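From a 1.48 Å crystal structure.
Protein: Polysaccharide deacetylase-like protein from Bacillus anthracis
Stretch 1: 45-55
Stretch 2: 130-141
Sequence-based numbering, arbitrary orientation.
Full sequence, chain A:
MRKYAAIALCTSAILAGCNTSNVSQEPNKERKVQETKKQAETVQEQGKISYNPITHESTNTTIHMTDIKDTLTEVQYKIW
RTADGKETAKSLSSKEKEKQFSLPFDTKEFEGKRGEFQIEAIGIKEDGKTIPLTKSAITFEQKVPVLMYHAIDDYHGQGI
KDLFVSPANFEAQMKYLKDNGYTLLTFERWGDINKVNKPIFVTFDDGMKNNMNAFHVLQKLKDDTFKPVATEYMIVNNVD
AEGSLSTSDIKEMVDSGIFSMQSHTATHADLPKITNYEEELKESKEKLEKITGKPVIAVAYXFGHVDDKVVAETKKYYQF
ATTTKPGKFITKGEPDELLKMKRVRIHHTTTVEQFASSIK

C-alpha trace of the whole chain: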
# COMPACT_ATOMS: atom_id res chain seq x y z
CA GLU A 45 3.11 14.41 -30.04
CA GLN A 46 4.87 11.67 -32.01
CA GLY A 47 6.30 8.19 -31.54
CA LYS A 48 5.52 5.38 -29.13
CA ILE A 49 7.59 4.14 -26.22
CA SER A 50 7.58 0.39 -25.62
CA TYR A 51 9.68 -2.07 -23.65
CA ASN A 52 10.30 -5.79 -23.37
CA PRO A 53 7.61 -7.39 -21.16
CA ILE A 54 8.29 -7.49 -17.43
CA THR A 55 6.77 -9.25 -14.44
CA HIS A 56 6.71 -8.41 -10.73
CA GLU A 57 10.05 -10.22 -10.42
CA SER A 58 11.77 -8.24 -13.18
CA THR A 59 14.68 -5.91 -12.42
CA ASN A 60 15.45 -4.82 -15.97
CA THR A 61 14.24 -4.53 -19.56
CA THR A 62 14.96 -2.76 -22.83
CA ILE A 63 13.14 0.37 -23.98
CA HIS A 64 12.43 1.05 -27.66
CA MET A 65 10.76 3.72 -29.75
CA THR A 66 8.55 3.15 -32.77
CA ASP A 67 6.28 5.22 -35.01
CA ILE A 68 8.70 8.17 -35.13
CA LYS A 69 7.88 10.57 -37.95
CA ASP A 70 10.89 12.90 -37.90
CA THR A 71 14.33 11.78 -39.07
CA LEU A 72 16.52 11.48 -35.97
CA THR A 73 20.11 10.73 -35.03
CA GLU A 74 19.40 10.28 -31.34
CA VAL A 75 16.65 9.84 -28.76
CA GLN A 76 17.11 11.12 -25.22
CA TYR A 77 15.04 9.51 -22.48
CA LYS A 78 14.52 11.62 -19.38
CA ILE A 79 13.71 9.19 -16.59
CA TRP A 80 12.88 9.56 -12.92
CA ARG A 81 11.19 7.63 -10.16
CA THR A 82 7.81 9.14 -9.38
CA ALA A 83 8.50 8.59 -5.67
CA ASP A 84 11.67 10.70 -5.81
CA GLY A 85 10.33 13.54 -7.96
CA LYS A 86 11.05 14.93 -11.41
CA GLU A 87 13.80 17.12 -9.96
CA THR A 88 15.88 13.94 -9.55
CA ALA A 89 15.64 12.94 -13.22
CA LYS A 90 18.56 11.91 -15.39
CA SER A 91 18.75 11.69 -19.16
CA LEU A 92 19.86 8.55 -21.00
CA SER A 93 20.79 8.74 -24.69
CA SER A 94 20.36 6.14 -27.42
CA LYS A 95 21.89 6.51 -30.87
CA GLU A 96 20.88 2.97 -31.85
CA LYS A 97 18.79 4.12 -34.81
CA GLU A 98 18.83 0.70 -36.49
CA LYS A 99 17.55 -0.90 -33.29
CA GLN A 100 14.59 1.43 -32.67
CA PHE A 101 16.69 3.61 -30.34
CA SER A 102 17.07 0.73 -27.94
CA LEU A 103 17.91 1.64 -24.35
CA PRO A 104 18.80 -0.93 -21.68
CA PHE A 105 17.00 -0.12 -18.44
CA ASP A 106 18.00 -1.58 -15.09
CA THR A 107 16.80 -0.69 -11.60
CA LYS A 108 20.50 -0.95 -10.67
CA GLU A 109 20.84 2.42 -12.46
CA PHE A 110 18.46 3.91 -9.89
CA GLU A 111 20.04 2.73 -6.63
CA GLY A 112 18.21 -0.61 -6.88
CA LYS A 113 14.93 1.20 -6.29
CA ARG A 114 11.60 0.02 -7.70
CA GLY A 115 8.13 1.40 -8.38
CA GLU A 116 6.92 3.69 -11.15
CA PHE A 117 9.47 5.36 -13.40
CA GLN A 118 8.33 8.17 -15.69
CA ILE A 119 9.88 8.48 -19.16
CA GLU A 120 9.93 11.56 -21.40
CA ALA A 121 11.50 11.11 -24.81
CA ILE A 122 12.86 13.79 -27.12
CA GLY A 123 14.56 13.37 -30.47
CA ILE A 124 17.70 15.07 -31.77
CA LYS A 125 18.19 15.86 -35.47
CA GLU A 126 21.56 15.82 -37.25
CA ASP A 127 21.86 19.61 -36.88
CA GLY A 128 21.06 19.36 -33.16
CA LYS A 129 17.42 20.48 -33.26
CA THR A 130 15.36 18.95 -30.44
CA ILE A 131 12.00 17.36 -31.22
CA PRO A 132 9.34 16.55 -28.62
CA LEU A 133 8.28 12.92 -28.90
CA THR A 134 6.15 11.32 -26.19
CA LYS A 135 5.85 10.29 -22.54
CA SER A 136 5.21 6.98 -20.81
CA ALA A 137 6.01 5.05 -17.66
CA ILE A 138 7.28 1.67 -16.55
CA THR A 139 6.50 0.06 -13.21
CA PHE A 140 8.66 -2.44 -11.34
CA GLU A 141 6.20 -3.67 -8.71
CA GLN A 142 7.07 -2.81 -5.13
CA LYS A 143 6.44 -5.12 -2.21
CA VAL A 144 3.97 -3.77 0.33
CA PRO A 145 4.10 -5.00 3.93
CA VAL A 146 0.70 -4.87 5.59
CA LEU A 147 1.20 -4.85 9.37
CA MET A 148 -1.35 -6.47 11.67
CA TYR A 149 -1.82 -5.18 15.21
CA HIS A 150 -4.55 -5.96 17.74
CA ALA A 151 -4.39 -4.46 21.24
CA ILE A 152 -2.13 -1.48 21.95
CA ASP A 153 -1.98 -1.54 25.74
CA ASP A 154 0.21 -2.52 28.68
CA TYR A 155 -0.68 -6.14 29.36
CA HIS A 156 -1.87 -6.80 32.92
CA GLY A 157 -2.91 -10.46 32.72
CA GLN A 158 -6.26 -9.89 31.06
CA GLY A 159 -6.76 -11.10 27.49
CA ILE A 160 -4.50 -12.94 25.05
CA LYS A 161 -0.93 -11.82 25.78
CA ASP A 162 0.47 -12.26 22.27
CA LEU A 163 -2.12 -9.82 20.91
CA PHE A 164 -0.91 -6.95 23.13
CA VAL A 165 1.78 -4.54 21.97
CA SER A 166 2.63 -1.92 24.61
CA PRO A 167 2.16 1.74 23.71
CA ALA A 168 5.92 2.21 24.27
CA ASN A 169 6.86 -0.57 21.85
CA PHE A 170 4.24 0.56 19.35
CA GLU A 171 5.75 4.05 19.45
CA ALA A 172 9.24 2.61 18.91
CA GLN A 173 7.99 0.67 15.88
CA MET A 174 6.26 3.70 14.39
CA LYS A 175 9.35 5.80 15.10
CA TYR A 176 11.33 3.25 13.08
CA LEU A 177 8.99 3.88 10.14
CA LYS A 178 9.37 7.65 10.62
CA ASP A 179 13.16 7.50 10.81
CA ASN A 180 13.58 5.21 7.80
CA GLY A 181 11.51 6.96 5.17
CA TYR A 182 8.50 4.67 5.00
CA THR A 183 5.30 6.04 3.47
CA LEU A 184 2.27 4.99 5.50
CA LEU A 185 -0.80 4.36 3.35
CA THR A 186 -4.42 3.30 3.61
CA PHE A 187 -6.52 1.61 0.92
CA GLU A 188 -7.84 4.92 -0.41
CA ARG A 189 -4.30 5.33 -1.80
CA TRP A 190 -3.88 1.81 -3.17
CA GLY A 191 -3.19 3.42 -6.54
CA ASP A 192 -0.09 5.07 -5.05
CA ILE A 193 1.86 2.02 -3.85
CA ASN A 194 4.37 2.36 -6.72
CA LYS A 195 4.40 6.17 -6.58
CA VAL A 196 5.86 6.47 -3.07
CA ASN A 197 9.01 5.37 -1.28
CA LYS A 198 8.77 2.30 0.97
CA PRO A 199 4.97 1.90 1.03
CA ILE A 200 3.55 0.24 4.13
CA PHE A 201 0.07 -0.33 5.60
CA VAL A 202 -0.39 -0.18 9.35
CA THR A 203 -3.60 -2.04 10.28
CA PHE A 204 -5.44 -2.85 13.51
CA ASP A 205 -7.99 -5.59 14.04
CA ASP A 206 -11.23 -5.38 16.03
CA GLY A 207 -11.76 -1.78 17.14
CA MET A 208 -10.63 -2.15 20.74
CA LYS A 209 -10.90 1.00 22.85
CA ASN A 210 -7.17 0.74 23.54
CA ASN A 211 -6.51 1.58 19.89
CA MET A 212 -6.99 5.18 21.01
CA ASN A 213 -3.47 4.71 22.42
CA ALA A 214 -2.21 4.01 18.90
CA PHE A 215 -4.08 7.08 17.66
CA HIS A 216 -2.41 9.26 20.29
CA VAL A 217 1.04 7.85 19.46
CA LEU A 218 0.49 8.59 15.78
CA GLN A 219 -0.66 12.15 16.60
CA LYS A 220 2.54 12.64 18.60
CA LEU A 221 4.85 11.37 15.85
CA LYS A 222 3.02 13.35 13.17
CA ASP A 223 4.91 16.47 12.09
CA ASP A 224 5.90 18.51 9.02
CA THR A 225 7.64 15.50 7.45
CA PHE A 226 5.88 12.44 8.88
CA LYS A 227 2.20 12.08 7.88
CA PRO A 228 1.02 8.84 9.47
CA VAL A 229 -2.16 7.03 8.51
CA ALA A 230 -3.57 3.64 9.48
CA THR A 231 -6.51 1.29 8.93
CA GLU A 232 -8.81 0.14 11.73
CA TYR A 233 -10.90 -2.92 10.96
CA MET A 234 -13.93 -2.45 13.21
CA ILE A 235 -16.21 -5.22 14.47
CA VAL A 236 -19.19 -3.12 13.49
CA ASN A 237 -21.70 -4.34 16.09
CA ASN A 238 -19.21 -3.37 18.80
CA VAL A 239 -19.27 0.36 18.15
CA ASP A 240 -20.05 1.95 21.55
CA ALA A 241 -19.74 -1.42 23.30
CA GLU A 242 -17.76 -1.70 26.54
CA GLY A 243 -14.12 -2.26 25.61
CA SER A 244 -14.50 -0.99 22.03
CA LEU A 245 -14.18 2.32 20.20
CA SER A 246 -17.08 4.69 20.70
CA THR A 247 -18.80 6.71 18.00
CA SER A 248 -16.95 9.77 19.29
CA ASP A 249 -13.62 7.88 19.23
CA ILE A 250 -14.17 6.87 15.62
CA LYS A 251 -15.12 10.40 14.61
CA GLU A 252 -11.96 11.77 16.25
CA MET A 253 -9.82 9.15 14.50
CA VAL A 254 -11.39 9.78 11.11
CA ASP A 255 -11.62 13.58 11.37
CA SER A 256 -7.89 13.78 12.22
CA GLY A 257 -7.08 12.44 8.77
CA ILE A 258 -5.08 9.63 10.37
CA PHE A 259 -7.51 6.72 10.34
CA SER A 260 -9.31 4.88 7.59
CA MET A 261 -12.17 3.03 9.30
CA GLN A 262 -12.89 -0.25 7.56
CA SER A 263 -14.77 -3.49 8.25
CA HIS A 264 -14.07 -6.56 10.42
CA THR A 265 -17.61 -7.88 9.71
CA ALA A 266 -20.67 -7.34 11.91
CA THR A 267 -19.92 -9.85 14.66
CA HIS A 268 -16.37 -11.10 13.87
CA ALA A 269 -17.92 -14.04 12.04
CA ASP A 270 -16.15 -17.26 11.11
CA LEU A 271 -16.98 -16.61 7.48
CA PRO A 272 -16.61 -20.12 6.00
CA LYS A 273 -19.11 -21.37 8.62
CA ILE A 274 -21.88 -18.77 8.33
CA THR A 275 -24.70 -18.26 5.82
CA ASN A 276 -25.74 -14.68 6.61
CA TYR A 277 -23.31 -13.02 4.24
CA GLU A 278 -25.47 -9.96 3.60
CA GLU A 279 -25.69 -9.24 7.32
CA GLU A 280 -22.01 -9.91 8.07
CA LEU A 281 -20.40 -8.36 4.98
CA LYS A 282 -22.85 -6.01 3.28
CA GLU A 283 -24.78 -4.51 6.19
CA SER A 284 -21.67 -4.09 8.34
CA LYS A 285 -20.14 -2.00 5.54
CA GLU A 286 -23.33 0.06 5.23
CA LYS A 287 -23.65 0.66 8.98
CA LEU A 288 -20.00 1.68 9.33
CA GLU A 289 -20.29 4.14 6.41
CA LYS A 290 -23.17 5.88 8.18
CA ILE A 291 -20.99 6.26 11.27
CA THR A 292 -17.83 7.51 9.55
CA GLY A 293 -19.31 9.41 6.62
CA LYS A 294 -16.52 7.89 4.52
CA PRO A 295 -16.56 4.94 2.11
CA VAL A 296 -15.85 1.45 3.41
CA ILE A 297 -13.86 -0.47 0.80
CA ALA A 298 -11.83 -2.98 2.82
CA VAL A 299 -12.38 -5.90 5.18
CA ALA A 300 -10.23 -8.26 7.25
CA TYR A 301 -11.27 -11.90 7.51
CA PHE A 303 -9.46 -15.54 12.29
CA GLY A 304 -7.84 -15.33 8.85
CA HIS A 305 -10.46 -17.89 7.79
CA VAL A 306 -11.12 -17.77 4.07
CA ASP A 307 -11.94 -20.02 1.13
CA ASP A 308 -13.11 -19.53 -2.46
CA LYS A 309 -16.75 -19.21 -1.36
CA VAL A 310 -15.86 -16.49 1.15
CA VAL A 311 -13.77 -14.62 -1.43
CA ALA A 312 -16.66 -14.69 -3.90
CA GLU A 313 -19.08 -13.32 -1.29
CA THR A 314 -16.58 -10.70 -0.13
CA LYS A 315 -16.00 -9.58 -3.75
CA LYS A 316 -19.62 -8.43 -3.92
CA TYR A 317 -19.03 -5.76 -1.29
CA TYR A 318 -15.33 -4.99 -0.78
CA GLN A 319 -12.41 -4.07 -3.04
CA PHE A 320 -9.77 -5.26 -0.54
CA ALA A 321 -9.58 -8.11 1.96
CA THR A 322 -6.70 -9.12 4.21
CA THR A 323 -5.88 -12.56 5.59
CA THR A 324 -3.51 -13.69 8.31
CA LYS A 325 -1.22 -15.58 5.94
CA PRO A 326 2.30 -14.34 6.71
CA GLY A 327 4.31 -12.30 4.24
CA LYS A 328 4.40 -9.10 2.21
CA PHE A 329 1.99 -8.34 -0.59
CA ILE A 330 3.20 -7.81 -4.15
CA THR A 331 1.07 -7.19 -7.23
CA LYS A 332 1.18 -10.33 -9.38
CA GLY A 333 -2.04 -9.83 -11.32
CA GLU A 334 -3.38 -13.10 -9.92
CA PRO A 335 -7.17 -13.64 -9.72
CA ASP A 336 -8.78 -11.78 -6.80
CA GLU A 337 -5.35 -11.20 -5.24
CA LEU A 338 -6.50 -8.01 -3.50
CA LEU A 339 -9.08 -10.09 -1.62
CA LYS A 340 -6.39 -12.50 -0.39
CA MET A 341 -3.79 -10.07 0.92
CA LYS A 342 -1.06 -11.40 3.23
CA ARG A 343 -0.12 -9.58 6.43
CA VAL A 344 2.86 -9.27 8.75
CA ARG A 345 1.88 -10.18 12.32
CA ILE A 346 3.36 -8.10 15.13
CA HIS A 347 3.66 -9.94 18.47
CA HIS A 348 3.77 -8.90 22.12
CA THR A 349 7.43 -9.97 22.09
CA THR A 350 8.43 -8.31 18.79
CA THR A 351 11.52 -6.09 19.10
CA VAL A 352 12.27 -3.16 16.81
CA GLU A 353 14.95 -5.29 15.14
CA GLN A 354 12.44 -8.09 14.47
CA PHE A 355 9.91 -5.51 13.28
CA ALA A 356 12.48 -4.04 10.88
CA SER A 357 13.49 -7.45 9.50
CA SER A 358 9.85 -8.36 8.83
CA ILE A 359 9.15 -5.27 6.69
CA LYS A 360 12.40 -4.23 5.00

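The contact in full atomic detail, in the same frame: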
# COMPACT_ATOMS: atom_id res chain seq x y z
N GLU A 45 3.30 13.78 -28.73
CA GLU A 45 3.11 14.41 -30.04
C GLU A 45 3.46 13.46 -31.18
O GLU A 45 2.75 13.42 -32.18
CB GLU A 45 3.93 15.70 -30.14
CG GLU A 45 3.82 16.40 -31.49
CD GLU A 45 3.27 17.81 -31.38
OE1 GLU A 45 2.78 18.18 -30.29
OE2 GLU A 45 3.34 18.56 -32.38
N GLN A 46 4.55 12.71 -31.04
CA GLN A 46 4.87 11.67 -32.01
C GLN A 46 5.69 10.53 -31.40
O GLN A 46 6.41 10.72 -30.42
CB GLN A 46 5.59 12.24 -33.24
CG GLN A 46 7.02 12.67 -32.97
CD GLN A 46 7.77 13.09 -34.22
OE1 GLN A 46 8.24 12.25 -34.99
NE2 GLN A 46 7.88 14.40 -34.42
N GLY A 47 5.56 9.35 -31.99
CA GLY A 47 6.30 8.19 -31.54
C GLY A 47 5.59 7.43 -30.44
O GLY A 47 4.63 7.90 -29.83
N LYS A 48 6.07 6.22 -30.18
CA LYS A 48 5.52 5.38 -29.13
C LYS A 48 6.65 4.70 -28.39
O LYS A 48 7.54 4.12 -29.00
CB LYS A 48 4.56 4.33 -29.71
CG LYS A 48 3.32 4.92 -30.36
CD LYS A 48 2.38 5.53 -29.33
CE LYS A 48 1.66 4.44 -28.53
NZ LYS A 48 0.63 5.00 -27.61
N ILE A 49 6.63 4.81 -27.07
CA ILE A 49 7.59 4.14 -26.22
C ILE A 49 7.07 2.75 -25.90
O ILE A 49 5.91 2.59 -25.52
CB ILE A 49 7.80 4.91 -24.91
CG1 ILE A 49 8.43 6.27 -25.20
CG2 ILE A 49 8.66 4.09 -23.95
CD1 ILE A 49 8.39 7.22 -24.01
N SER A 50 7.91 1.74 -26.08
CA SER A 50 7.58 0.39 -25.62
C SER A 50 8.78 -0.21 -24.91
O SER A 50 9.86 0.38 -24.89
CB SER A 50 7.14 -0.50 -26.78
OG SER A 50 8.20 -0.67 -27.70
N TYR A 51 8.58 -1.37 -24.30
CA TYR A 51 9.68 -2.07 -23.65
C TYR A 51 9.40 -3.56 -23.62
O TYR A 51 8.25 -3.99 -23.72
CB TYR A 51 9.90 -1.53 -22.23
CG TYR A 51 8.65 -1.37 -21.41
CD1 TYR A 51 8.15 -2.42 -20.65
CD2 TYR A 51 7.96 -0.16 -21.38
CE1 TYR A 51 7.00 -2.28 -19.90
CE2 TYR A 51 6.81 -0.01 -20.63
CZ TYR A 51 6.33 -1.07 -19.89
OH TYR A 51 5.19 -0.94 -19.13
N ASN A 52 10.46 -4.35 -23.50
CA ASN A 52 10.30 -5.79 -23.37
C ASN A 52 9.45 -6.11 -22.14
O ASN A 52 9.63 -5.48 -21.09
CB ASN A 52 11.66 -6.49 -23.28
CG ASN A 52 12.49 -6.28 -24.53
OD1 ASN A 52 11.98 -5.88 -25.57
ND2 ASN A 52 13.79 -6.54 -24.42
N PRO A 53 8.53 -7.07 -22.26
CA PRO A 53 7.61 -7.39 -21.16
C PRO A 53 8.33 -7.68 -19.85
O PRO A 53 9.39 -8.29 -19.84
CB PRO A 53 6.92 -8.66 -21.66
CG PRO A 53 6.95 -8.54 -23.14
CD PRO A 53 8.25 -7.86 -23.47
N ILE A 54 7.75 -7.22 -18.75
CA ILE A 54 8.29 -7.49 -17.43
C ILE A 54 7.24 -8.13 -16.55
O ILE A 54 6.05 -8.09 -16.87
CB ILE A 54 8.82 -6.21 -16.75
CG1 ILE A 54 7.72 -5.15 -16.70
CG2 ILE A 54 10.05 -5.70 -17.46
CD1 ILE A 54 8.10 -3.91 -15.88
N THR A 55 7.68 -8.73 -15.45
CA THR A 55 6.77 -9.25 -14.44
C THR A 55 7.15 -8.61 -13.12
O THR A 55 8.08 -7.81 -13.05
CB THR A 55 6.87 -10.78 -14.30
OG1 THR A 55 8.14 -11.13 -13.72
CG2 THR A 55 6.72 -11.45 -15.66
N THR A 130 16.11 19.88 -31.30
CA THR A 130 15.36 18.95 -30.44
C THR A 130 13.91 18.85 -30.89
O THR A 130 13.31 19.84 -31.33
CB THR A 130 15.42 19.34 -28.96
OG1 THR A 130 14.96 20.69 -28.80
CG2 THR A 130 16.84 19.22 -28.43
N ILE A 131 13.35 17.65 -30.77
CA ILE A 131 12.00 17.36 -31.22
C ILE A 131 11.25 16.65 -30.10
O ILE A 131 11.66 15.58 -29.67
CB ILE A 131 12.02 16.41 -32.44
CG1 ILE A 131 12.89 16.97 -33.56
CG2 ILE A 131 10.60 16.11 -32.92
CD1 ILE A 131 12.30 18.20 -34.24
N PRO A 132 10.14 17.23 -29.64
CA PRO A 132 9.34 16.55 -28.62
C PRO A 132 8.76 15.26 -29.20
O PRO A 132 8.26 15.25 -30.32
CB PRO A 132 8.20 17.54 -28.33
CG PRO A 132 8.68 18.86 -28.87
CD PRO A 132 9.57 18.53 -30.03
N LEU A 133 8.85 14.17 -28.44
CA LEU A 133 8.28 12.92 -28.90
C LEU A 133 7.06 12.55 -28.05
O LEU A 133 5.94 12.97 -28.34
CB LEU A 133 9.33 11.80 -28.93
CG LEU A 133 10.51 12.10 -29.86
CD1 LEU A 133 11.57 11.00 -29.76
CD2 LEU A 133 10.07 12.29 -31.32
N THR A 134 7.28 11.79 -26.99
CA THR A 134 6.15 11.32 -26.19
C THR A 134 6.58 10.96 -24.77
O THR A 134 7.76 11.02 -24.43
CB THR A 134 5.46 10.12 -26.90
OG1 THR A 134 4.27 9.75 -26.20
CG2 THR A 134 6.42 8.94 -27.00
N LYS A 135 5.60 10.63 -23.93
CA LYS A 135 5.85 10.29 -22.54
C LYS A 135 5.21 8.95 -22.23
O LYS A 135 4.22 8.58 -22.86
CB LYS A 135 5.26 11.35 -21.62
CG LYS A 135 5.72 12.77 -21.89
CD LYS A 135 5.03 13.75 -20.97
CE LYS A 135 5.52 15.18 -21.18
NZ LYS A 135 5.28 15.65 -22.56
N SER A 136 5.79 8.23 -21.28
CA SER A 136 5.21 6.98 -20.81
C SER A 136 5.73 6.71 -19.41
O SER A 136 6.29 7.59 -18.76
CB SER A 136 5.57 5.83 -21.75
OG SER A 136 4.79 4.67 -21.47
N ALA A 137 5.53 5.48 -18.96
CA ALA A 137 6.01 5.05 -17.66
C ALA A 137 6.23 3.55 -17.68
O ALA A 137 5.66 2.83 -18.51
CB ALA A 137 5.02 5.44 -16.56
N ILE A 138 7.08 3.09 -16.77
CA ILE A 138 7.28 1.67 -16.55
C ILE A 138 7.27 1.42 -15.05
O ILE A 138 7.83 2.20 -14.28
CB ILE A 138 8.60 1.18 -17.17
CG1 ILE A 138 8.76 -0.33 -16.95
CG2 ILE A 138 9.80 1.96 -16.63
CD1 ILE A 138 9.87 -0.93 -17.77
N THR A 139 6.62 0.34 -14.63
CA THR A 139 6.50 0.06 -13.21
C THR A 139 7.10 -1.29 -12.83
O THR A 139 6.68 -2.34 -13.32
CB THR A 139 5.03 0.10 -12.74
OG1 THR A 139 4.51 1.42 -12.96
CG2 THR A 139 4.94 -0.24 -11.25
N PHE A 140 8.11 -1.24 -11.96
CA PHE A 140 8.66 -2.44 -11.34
C PHE A 140 8.00 -2.60 -9.98
O PHE A 140 8.30 -1.86 -9.04
CB PHE A 140 10.19 -2.31 -11.21
CG PHE A 140 10.90 -2.33 -12.54
CD1 PHE A 140 11.07 -1.17 -13.27
CD2 PHE A 140 11.35 -3.53 -13.07
CE1 PHE A 140 11.70 -1.20 -14.50
CE2 PHE A 140 11.98 -3.56 -14.31
CZ PHE A 140 12.15 -2.40 -15.02
N GLU A 141 7.07 -3.55 -9.89
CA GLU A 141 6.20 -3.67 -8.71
C GLU A 141 6.95 -3.69 -7.39
O GLU A 141 7.91 -4.44 -7.23
CB GLU A 141 5.32 -4.92 -8.81
CG GLU A 141 4.27 -4.87 -9.91
CD GLU A 141 3.23 -3.78 -9.68
OE1 GLU A 141 3.06 -3.34 -8.53
OE2 GLU A 141 2.57 -3.38 -10.67
O HOH W 1 1.93 11.38 -26.77
O HOH W 2 7.08 16.36 -32.40
O HOH W 3 5.25 2.38 -22.81
O HOH W 4 4.86 -1.00 -16.49
O HOH W 5 6.94 -5.23 -12.26

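The two stretches run in broadly the same direction, the short strand 48-51 and the longer strand 130-140 making an angle of 36° between their N-to-C directions. They are closest at the start of stretch 1, where the CA atoms of Gln46 and Leu133 lie 4.8 Å apart, and then diverge: the CA atoms of Ile49 and Ser136 are separated by 6.6 Å, and those of Tyr51 and Ile138 by 8.4 Å. Direct backbone hydrogen bonding is accordingly confined to the narrow end. There the carbonyl of Leu133 accepts two bonds, from Glu45 N to Leu133 O at 2.8 Å and from Gln46 N to Leu133 O at 3.0 Å, the latter close to linear at 164°. Beyond this point side chains and water fill the widening gap, and the contact buries 683 Å² in all.

Gln46 lays its extended side chain along stretch 2. Its aliphatic portion packs on Leu133, with Gln46 CG 3.5 Å from Leu133 CD2, and its amide end reaches Ile131, where Gln46 NE2 comes within 3.5 Å of Ile131 CG2. A water links the same amide to the opposing backbone, accepting from Gln46 NE2 at 2.9 Å and donating to Pro132 O at 2.6 Å. At Gly47 a CB would point toward stretch 2, but the backbone itself already calls for glycine, since at its phi of 87° and psi of 166° a CB would be jammed against the preceding carbonyl oxygen.

Thr134 points toward stretch 1 and uses both branches. Its methyl group CG2 lies 3.5 Å from Gly47 O and 3.8 Å from Ile49 CG1, while its hydroxyl OG1 lies 2.9 Å from a water that accepts a weak bond from Glu45 N at 3.4 Å. Ile49 in turn extends to Ser136, its CD1 3.9 Å from Ser136 CB. This is contact with the carbon of a polar residue; the hydroxyl is engaged separately, through a water 2.7 Å from Ser136 OG that donates to Ile49 O at 2.8 Å.

Farther along, the contact becomes largely apolar. Ile138 presents CD1 over one face of the Tyr51 ring, 3.8 Å from the centroid and only 14° off the normal, a CH-pi arrangement that sets a weakly polarised methyl against the aromatic pi cloud. The Tyr51 hydroxyl remains solvated: a water 2.7 Å from Tyr51 OH accepts from Thr139 N at 2.9 Å, so that the water links the Tyr51 side chain to the backbone of stretch 2.

After the extended loop residues Asn52 and Pro53, Ile54 points toward stretch 2. Its CD1 lies 3.8 Å from Ile138 CG1, 3.3 Å from Thr139 O and 4.2 Å from Phe140 CE2, over one face of the Phe140 ring. Ile138 thus packs against both Tyr51 and Ile54. A final water joins the ends of the stretches, donating to Thr55 O at 2.9 Å and Thr139 O at 3.1 Å while accepting from Glu141 N at 2.9 Å.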